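Local coordinates for protein integral membrane indolylacetylinositol arabinosyltransferase EmbB (Mycolicibacterium smegmatis MC2 155, PDB 7BVC) that probably transfers arabinose units to build the arabinan of mycobacterial cell-wall arabinogalactan, as a membrane-embedded glycosyltransferase of the emb family, at residues B[610-615]-B[667-672]; B[625-630]-B[653-658]. All blocks are in the same frame, centred on the assembly; numbering follows the deposited sequence.

Contact 1. Residues B[610-615]-B[667-672]; sequences NRMAFL and LWAFWL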
loop_
_atom_site.group_PDB
_atom_site.type_symbol
_atom_site.label_atom_id
_atom_site.label_comp_id
_atom_site.label_asym_id
_atom_site.label_seq_id
_atom_site.Cartn_x
_atom_site.Cartn_y
_atom_site.Cartn_z
ATOM N N ASN B 610 1.055 -28.639 25.761
ATOM C CA ASN B 610 0.089 -28.104 24.806
ATOM C C ASN B 610 -0.573 -26.843 25.348
ATOM O O ASN B 610 -0.738 -25.852 24.621
ATOM C CB ASN B 610 -0.954 -29.167 24.475
ATOM C CG ASN B 610 -0.358 -30.367 23.769
ATOM O OD1 ASN B 610 0.457 -30.227 22.862
ATOM N ND2 ASN B 610 -0.764 -31.560 24.185
ATOM N N ARG B 611 -0.939 -26.852 26.629
ATOM C CA ARG B 611 -1.540 -25.670 27.233
ATOM C C ARG B 611 -0.533 -24.532 27.337
ATOM O O ARG B 611 -0.889 -23.361 27.159
ATOM C CB ARG B 611 -2.115 -26.031 28.601
ATOM C CG ARG B 611 -3.375 -26.876 28.507
ATOM C CD ARG B 611 -4.033 -27.086 29.854
ATOM N NE ARG B 611 -3.567 -28.301 30.513
ATOM C CZ ARG B 611 -2.989 -28.325 31.707
ATOM N NH1 ARG B 611 -2.803 -27.198 32.374
ATOM N NH2 ARG B 611 -2.598 -29.475 32.232
ATOM N N MET B 612 0.736 -24.856 27.595
ATOM C CA MET B 612 1.765 -23.822 27.606
ATOM C C MET B 612 1.959 -23.220 26.219
ATOM O O MET B 612 2.149 -22.005 26.083
ATOM C CB MET B 612 3.077 -24.394 28.137
ATOM C CG MET B 612 3.953 -23.373 28.826
ATOM S SD MET B 612 3.245 -22.801 30.377
ATOM C CE MET B 612 3.916 -21.147 30.456
ATOM N N ALA B 613 1.908 -24.051 25.176
ATOM C CA ALA B 613 2.027 -23.533 23.816
ATOM C C ALA B 613 0.844 -22.641 23.461
ATOM O O ALA B 613 1.007 -21.619 22.782
ATOM C CB ALA B 613 2.148 -24.689 22.823
ATOM N N PHE B 614 -0.357 -23.003 23.916
ATOM C CA PHE B 614 -1.507 -22.142 23.656
ATOM C C PHE B 614 -1.388 -20.817 24.401
ATOM O O PHE B 614 -1.753 -19.763 23.867
ATOM C CB PHE B 614 -2.807 -22.850 24.030
ATOM C CG PHE B 614 -4.030 -22.142 23.531
ATOM C CD1 PHE B 614 -4.344 -22.146 22.184
ATOM C CD2 PHE B 614 -4.858 -21.457 24.401
ATOM C CE1 PHE B 614 -5.461 -21.490 21.718
ATOM C CE2 PHE B 614 -5.977 -20.800 23.938
ATOM C CZ PHE B 614 -6.279 -20.818 22.595
ATOM N N LEU B 615 -0.888 -20.848 25.639
ATOM C CA LEU B 615 -0.631 -19.605 26.360
ATOM C C LEU B 615 0.378 -18.737 25.617
ATOM O O LEU B 615 0.220 -17.511 25.534
ATOM C CB LEU B 615 -0.137 -19.916 27.772
ATOM C CG LEU B 615 0.141 -18.721 28.679
ATOM C CD1 LEU B 615 -1.118 -17.899 28.867
ATOM C CD2 LEU B 615 0.683 -19.187 30.018
ATOM N N LEU B 667 9.885 -21.094 25.474
ATOM C CA LEU B 667 11.023 -21.830 26.019
ATOM C C LEU B 667 10.577 -22.809 27.096
ATOM O O LEU B 667 11.095 -23.930 27.183
ATOM C CB LEU B 667 12.061 -20.858 26.575
ATOM C CG LEU B 667 12.780 -19.986 25.546
ATOM C CD1 LEU B 667 13.789 -19.078 26.226
ATOM C CD2 LEU B 667 13.453 -20.853 24.496
ATOM N N TRP B 668 9.611 -22.408 27.923
ATOM C CA TRP B 668 9.066 -23.314 28.928
ATOM C C TRP B 668 8.395 -24.517 28.276
ATOM O O TRP B 668 8.575 -25.659 28.722
ATOM C CB TRP B 668 8.080 -22.554 29.811
ATOM C CG TRP B 668 7.745 -23.217 31.104
ATOM C CD1 TRP B 668 7.903 -24.532 31.424
ATOM C CD2 TRP B 668 7.188 -22.587 32.260
ATOM N NE1 TRP B 668 7.477 -24.760 32.708
ATOM C CE2 TRP B 668 7.033 -23.580 33.244
ATOM C CE3 TRP B 668 6.804 -21.277 32.559
ATOM C CZ2 TRP B 668 6.514 -23.306 34.503
ATOM C CZ3 TRP B 668 6.288 -21.007 33.810
ATOM C CH2 TRP B 668 6.148 -22.016 34.765
ATOM N N ALA B 669 7.621 -24.283 27.216
ATOM C CA ALA B 669 6.967 -25.383 26.518
ATOM C C ALA B 669 7.988 -26.312 25.875
ATOM O O ALA B 669 7.812 -27.535 25.875
ATOM C CB ALA B 669 6.001 -24.839 25.469
ATOM N N PHE B 670 9.072 -25.754 25.333
ATOM C CA PHE B 670 10.114 -26.591 24.745
ATOM C C PHE B 670 10.816 -27.428 25.808
ATOM O O PHE B 670 11.142 -28.597 25.571
ATOM C CB PHE B 670 11.120 -25.725 23.991
ATOM C CG PHE B 670 12.083 -26.510 23.148
ATOM C CD1 PHE B 670 11.650 -27.591 22.405
ATOM C CD2 PHE B 670 13.420 -26.162 23.097
ATOM C CE1 PHE B 670 12.532 -28.312 21.628
ATOM C CE2 PHE B 670 14.307 -26.879 22.322
ATOM C CZ PHE B 670 13.863 -27.955 21.587
ATOM N N TRP B 671 11.059 -26.848 26.987
ATOM C CA TRP B 671 11.666 -27.619 28.067
ATOM C C TRP B 671 10.738 -28.722 28.557
ATOM O O TRP B 671 11.206 -29.803 28.926
ATOM C CB TRP B 671 12.049 -26.703 29.226
ATOM C CG TRP B 671 12.477 -27.450 30.451
ATOM C CD1 TRP B 671 11.743 -27.665 31.578
ATOM C CD2 TRP B 671 13.740 -28.090 30.667
ATOM N NE1 TRP B 671 12.468 -28.395 32.485
ATOM C CE2 TRP B 671 13.698 -28.669 31.950
ATOM C CE3 TRP B 671 14.901 -28.230 29.902
ATOM C CZ2 TRP B 671 14.773 -29.375 32.484
ATOM C CZ3 TRP B 671 15.966 -28.931 30.434
ATOM C CH2 TRP B 671 15.895 -29.496 31.712
ATOM N N LEU B 672 9.428 -28.470 28.578
ATOM C CA LEU B 672 8.489 -29.535 28.914
ATOM C C LEU B 672 8.441 -30.595 27.821
ATOM O O LEU B 672 8.177 -31.768 28.105
ATOM C CB LEU B 672 7.094 -28.961 29.151
ATOM C CG LEU B 672 6.858 -28.215 30.463
ATOM C CD1 LEU B 672 5.645 -27.318 30.346
ATOM C CD2 LEU B 672 6.690 -29.192 31.607
#
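Met-612 carries most of the apolar packing between residues 610-615 and 667-672. Its CB points at the other helix and lies 4.0 Å from Ala-669 CB; the alanine methyl, small enough for the backbones to come close, also approaches the amide nitrogen of Ala-613 on the facing helix. The two CA atoms of Met-612 and Ala-669 are 5.5 Å apart. Leu-672 adds a looser touch, its CD1 4.5 Å from Met-612 CB.

The two segments belong to consecutive membrane helices, 608-625 and 654-675, of the GT-C-type membrane domain; they run antiparallel, at 164°, with local axes 8.7 Å apart.

The far end of the same side chain makes a Met-aromatic contact with Trp-668. CG of Met-612 stands anti to the backbone N (chi1 -151°), and a bend at chi2 (68°) carries SD and CE towards the indole. The approach is oblique: Met-612 CE is 3.6 Å from Trp-668 CE3, and Met-612 SD sits 4.7 Å from the centroid of the six-membered ring of Trp-668. A flexible, polarisable thioether suits such a slanting approach. Beyond the pair, Val-683 of helix 682-686 packs on Met-612, while bound cardiolipin touches Asn-610, Leu-667 and Phe-670.

Contact 2. Residues B[625-630]-B[653-658]; sequences CFASTN and QISAIF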
loop_
_atom_site.group_PDB
_atom_site.type_symbol
_atom_site.label_atom_id
_atom_site.label_comp_id
_atom_site.label_asym_id
_atom_site.label_seq_id
_atom_site.Cartn_x
_atom_site.Cartn_y
_atom_site.Cartn_z
ATOM N N CYS B 625 -1.364 -7.288 18.808
ATOM C CA CYS B 625 -2.411 -6.281 18.955
ATOM C C CYS B 625 -1.837 -4.951 19.422
ATOM O O CYS B 625 -2.156 -3.895 18.864
ATOM C CB CYS B 625 -3.478 -6.765 19.936
ATOM S SG CYS B 625 -4.433 -8.176 19.368
ATOM N N PHE B 626 -0.990 -4.981 20.448
ATOM C CA PHE B 626 -0.524 -3.756 21.089
ATOM C C PHE B 626 0.599 -3.050 20.328
ATOM O O PHE B 626 1.277 -2.199 20.913
ATOM C CB PHE B 626 -0.075 -4.047 22.521
ATOM C CG PHE B 626 -1.120 -3.748 23.548
ATOM C CD1 PHE B 626 -1.251 -2.473 24.064
ATOM C CD2 PHE B 626 -1.979 -4.736 23.992
ATOM C CE1 PHE B 626 -2.214 -2.189 25.007
ATOM C CE2 PHE B 626 -2.946 -4.457 24.936
ATOM C CZ PHE B 626 -3.062 -3.181 25.444
ATOM N N ALA B 627 0.815 -3.367 19.054
ATOM C CA ALA B 627 1.917 -2.804 18.277
ATOM C C ALA B 627 1.455 -1.725 17.308
ATOM O O ALA B 627 1.955 -1.640 16.184
ATOM C CB ALA B 627 2.655 -3.909 17.531
ATOM N N SER B 628 0.506 -0.885 17.709
ATOM C CA SER B 628 0.005 0.176 16.845
ATOM C C SER B 628 -0.420 1.357 17.708
ATOM O O SER B 628 -0.267 1.346 18.931
ATOM C CB SER B 628 -1.150 -0.323 15.978
ATOM O OG SER B 628 -1.500 0.641 15.003
ATOM N N THR B 629 -0.961 2.383 17.056
ATOM C CA THR B 629 -1.399 3.581 17.753
ATOM C C THR B 629 -2.772 3.365 18.386
ATOM O O THR B 629 -3.429 2.340 18.187
ATOM C CB THR B 629 -1.441 4.773 16.800
ATOM O OG1 THR B 629 -2.567 4.647 15.924
ATOM C CG2 THR B 629 -0.172 4.837 15.973
ATOM N N ASN B 630 -3.206 4.357 19.160
ATOM C CA ASN B 630 -4.487 4.285 19.854
ATOM C C ASN B 630 -5.423 5.389 19.375
ATOM O O ASN B 630 -6.093 6.039 20.184
ATOM C CB ASN B 630 -4.276 4.378 21.366
ATOM C CG ASN B 630 -5.502 3.969 22.151
ATOM O OD1 ASN B 630 -6.261 3.098 21.729
ATOM N ND2 ASN B 630 -5.708 4.602 23.298
ATOM N N GLN B 653 8.481 -0.323 24.522
ATOM C CA GLN B 653 7.078 -0.419 24.150
ATOM C C GLN B 653 6.381 -1.474 25.005
ATOM O O GLN B 653 6.992 -2.153 25.835
ATOM C CB GLN B 653 6.949 -0.746 22.667
ATOM C CG GLN B 653 7.744 0.172 21.761
ATOM C CD GLN B 653 7.426 -0.039 20.297
ATOM O OE1 GLN B 653 7.865 0.724 19.437
ATOM N NE2 GLN B 653 6.660 -1.082 20.004
ATOM N N ILE B 654 5.073 -1.616 24.799
ATOM C CA ILE B 654 4.303 -2.636 25.500
ATOM C C ILE B 654 4.228 -3.942 24.715
ATOM O O ILE B 654 4.118 -5.014 25.329
ATOM C CB ILE B 654 2.886 -2.123 25.830
ATOM C CG1 ILE B 654 2.966 -0.770 26.531
ATOM C CG2 ILE B 654 2.143 -3.107 26.715
ATOM C CD1 ILE B 654 1.643 -0.286 27.077
ATOM N N SER B 655 4.311 -3.891 23.384
ATOM C CA SER B 655 4.341 -5.121 22.603
ATOM C C SER B 655 5.623 -5.906 22.844
ATOM O O SER B 655 5.622 -7.137 22.739
ATOM C CB SER B 655 4.183 -4.805 21.117
ATOM O OG SER B 655 5.276 -4.038 20.645
ATOM N N ALA B 656 6.719 -5.218 23.170
ATOM C CA ALA B 656 7.972 -5.911 23.452
ATOM C C ALA B 656 7.873 -6.732 24.731
ATOM O O ALA B 656 8.437 -7.829 24.815
ATOM C CB ALA B 656 9.117 -4.905 23.546
ATOM N N ILE B 657 7.155 -6.225 25.734
ATOM C CA ILE B 657 6.985 -6.970 26.977
ATOM C C ILE B 657 6.192 -8.249 26.732
ATOM O O ILE B 657 6.557 -9.328 27.215
ATOM C CB ILE B 657 6.315 -6.082 28.037
ATOM C CG1 ILE B 657 7.155 -4.828 28.282
ATOM C CG2 ILE B 657 6.117 -6.851 29.328
ATOM C CD1 ILE B 657 6.586 -3.912 29.339
ATOM N N PHE B 658 5.100 -8.149 25.972
ATOM C CA PHE B 658 4.317 -9.337 25.654
ATOM C C PHE B 658 5.099 -10.303 24.778
ATOM O O PHE B 658 4.957 -11.520 24.924
ATOM C CB PHE B 658 3.011 -8.939 24.971
ATOM C CG PHE B 658 2.001 -8.338 25.901
ATOM C CD1 PHE B 658 1.646 -8.982 27.071
ATOM C CD2 PHE B 658 1.405 -7.126 25.604
ATOM C CE1 PHE B 658 0.717 -8.430 27.926
ATOM C CE2 PHE B 658 0.475 -6.569 26.454
ATOM C CZ PHE B 658 0.131 -7.222 27.617
#
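A helix end meets a helix start here: the chain leaves helix 608-625 at Phe-626 and, after a long connection without helix or strand, comes back beside it as the first turn of helix 654-675. Phe-626, the first residue to depart from helical backbone angles, contributes the largest share of the surface buried between the segments. Its ring reaches two residues of the opposite helix start. Phe-626 CD2 lies 3.9 Å from Phe-658 CE2, and Phe-626 CD1 is a looser 4.4 Å from Ile-654 CG2. The two phenyl rings cross obliquely, with centroids 5.8 Å apart and planes at 44°. Phe-658 reaches across with its CG anti to the carbonyl carbon and beside the backbone N (chi1 -74°). Two broad phenyl rings thus bridge the gap between the segments, and the branched Ile-654 presents a methyl to the ring of Phe-626.

Around Ser-655 and Ala-627, small residues let the backbones approach. Ser-655 CB is 3.9 Å from the carbonyl O of Phe-626 and 4.0 Å from Ala-627 CB, a van der Waals fit with no hydrogen bond between the segments. The hydroxyl of Ser-655 instead accepts a weak bond from its own segment, Gln-653 NE2 to Ser-655 OG at 3.3 Å.

Met-698 and Val-701 of helix 690-712 pack on Phe-626, and Phe-697 of that helix on Phe-658, so a third helix borders both rings. An aromatic side chain of another chain packs on Ala-627. The arrangement is that of an antiparallel helical hairpin with a long connection, within a polytopic membrane domain, its arms meeting largely through apolar groups where the connection leaves one helix and enters the next.

Both contacts use helix 654-675, one near each end of its antiparallel pairing with helix 608-625: contact 1 holds the beginning of the first helix against the late part of the second, and contact 2 sets the residues just after the end of helix 608-625 against the start of helix 654-675. Their centres are 22 Å apart and their nearest atoms about 8 Å, so they do not touch. Of the two, contact 1 holds residues of a cardiolipin pocket, Asn-610, Ala-613, Leu-667 and Phe-670. The side chain of Ala-669 is about 4 Å from a bound cardiolipin, whereas the side chain of Phe-658 is about 10 Å from a bound cardiolipin. None of the residues lining the ethambutol pocket belongs to either contact.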